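Local coordinates for chromosome-partitioning protein ParB (Caulobacter vibrioides NA1000, PDB 6S6H), which binds the centromeric parS site near the origin of replication and takes part in chromosome partition, at residues L5-G8 with I9-V13. Residues are numbered along the deposited sequence; the frame is centred on the assembly and turned at random.
Sequences LEIG and IIENV
Asn-12 turns its side-chain amide back onto the carbonyl of Gly-8 near the C-terminal end of helix 4-11, a short alpha-helix in the DNA-binding domain of ParB. Before that the helix keeps its regular i to i+4 bonding, with Glu-11 N reaching Ile-7 O at 2.9 Å. At Gly-8 O the backbone donor, Asn-12 N, makes a weak, bent bond, and the amide adds a second. Asparagine suits the place because its short chain carries an N-H just far enough to return to its own helix: CB lies 3.5 Å from Gly-8 O, CG is anti to the carbonyl carbon of Asn-12 itself (chi1 -84°), and OD1 makes a weak hydrogen bond with Arg-15.

Glu-11, the residue before Asn-12, runs side by side with Ile-7, one turn earlier. Its CB rests against the carbonyls of Ile-7 and Gly-8, and CG lies 3.2 Å from Ile-7 O. The extended chain then brings CD to 3.7 Å from the CG2 methyl of Ile-7, while OE2 passes 3.6 Å from CA of Gly-8. Glutamate fits here: aliphatic CB and CG line the helix, and the carboxylate sits on a partly exposed side.

Ile-10, a branched aliphatic, suits the buried side. With CG1 beside the backbone N (chi1 -67°), CG1 and CD1 pass close to Glu-6 O. Ile-10 packs on Ile-41, Thr-44 and Ile-45 of helix 38-45, while Ile-9 touches Leu-30 of helix 20-34. Glu-6, more open, forms a salt bridge through OE2 with Arg-36. ND2 of Asn-12 reaches Gly-8 O at 2.8 Å, nearly straight at 160°.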
# COMPACT_ATOMS: atom_id res chain seq x y z
N LEU B 5 22.56 -16.49 6.21
CA LEU B 5 21.47 -17.29 5.57
C LEU B 5 20.11 -16.84 6.10
O LEU B 5 19.22 -16.58 5.26
CB LEU B 5 21.71 -18.78 5.83
CG LEU B 5 22.53 -19.53 4.78
CD1 LEU B 5 23.74 -18.73 4.33
CD2 LEU B 5 22.95 -20.89 5.29
N GLU B 6 19.96 -16.73 7.42
CA GLU B 6 18.69 -16.31 8.09
C GLU B 6 18.28 -14.92 7.58
O GLU B 6 17.09 -14.74 7.27
CB GLU B 6 18.85 -16.24 9.61
CG GLU B 6 19.06 -17.58 10.28
CD GLU B 6 19.11 -17.54 11.80
OE1 GLU B 6 19.33 -18.60 12.41
OE2 GLU B 6 18.92 -16.44 12.37
N ILE B 7 19.24 -13.99 7.51
CA ILE B 7 19.00 -12.56 7.17
C ILE B 7 18.44 -12.47 5.74
O ILE B 7 17.42 -11.79 5.56
CB ILE B 7 20.28 -11.72 7.36
CG1 ILE B 7 20.58 -11.54 8.85
CG2 ILE B 7 20.18 -10.39 6.64
CD1 ILE B 7 21.92 -10.89 9.15
N GLY B 8 19.10 -13.13 4.79
CA GLY B 8 18.69 -13.16 3.37
C GLY B 8 17.28 -13.70 3.19
O GLY B 8 16.53 -13.12 2.39
N ILE B 9 16.94 -14.77 3.92
CA ILE B 9 15.60 -15.43 3.87
C ILE B 9 14.54 -14.45 4.37
O ILE B 9 13.50 -14.33 3.70
CB ILE B 9 15.61 -16.74 4.68
CG1 ILE B 9 16.49 -17.81 4.02
CG2 ILE B 9 14.20 -17.25 4.92
CD1 ILE B 9 16.84 -18.96 4.92
N ILE B 10 14.80 -13.79 5.50
CA ILE B 10 13.88 -12.79 6.12
C ILE B 10 13.70 -11.61 5.15
O ILE B 10 12.55 -11.22 4.90
CB ILE B 10 14.41 -12.33 7.50
CG1 ILE B 10 14.37 -13.48 8.52
CG2 ILE B 10 13.65 -11.11 8.00
CD1 ILE B 10 15.29 -13.29 9.70
N GLU B 11 14.81 -11.09 4.61
CA GLU B 11 14.84 -9.96 3.65
C GLU B 11 13.92 -10.25 2.45
O GLU B 11 13.22 -9.33 2.02
CB GLU B 11 16.26 -9.69 3.17
CG GLU B 11 17.10 -8.91 4.17
CD GLU B 11 18.55 -8.71 3.75
OE1 GLU B 11 19.09 -7.62 4.03
OE2 GLU B 11 19.13 -9.63 3.16
N ASN B 12 13.94 -11.48 1.94
CA ASN B 12 13.33 -11.83 0.63
C ASN B 12 11.85 -12.23 0.77
O ASN B 12 11.21 -12.44 -0.27
CB ASN B 12 14.14 -12.91 -0.10
CG ASN B 12 15.31 -12.32 -0.87
OD1 ASN B 12 15.21 -12.11 -2.08
ND2 ASN B 12 16.39 -12.01 -0.18
N VAL B 13 11.32 -12.29 2.00
CA VAL B 13 9.87 -12.58 2.24
C VAL B 13 9.04 -11.56 1.46
O VAL B 13 8.14 -11.99 0.71
CB VAL B 13 9.53 -12.57 3.74
CG1 VAL B 13 8.02 -12.58 3.98
CG2 VAL B 13 10.20 -13.72 4.47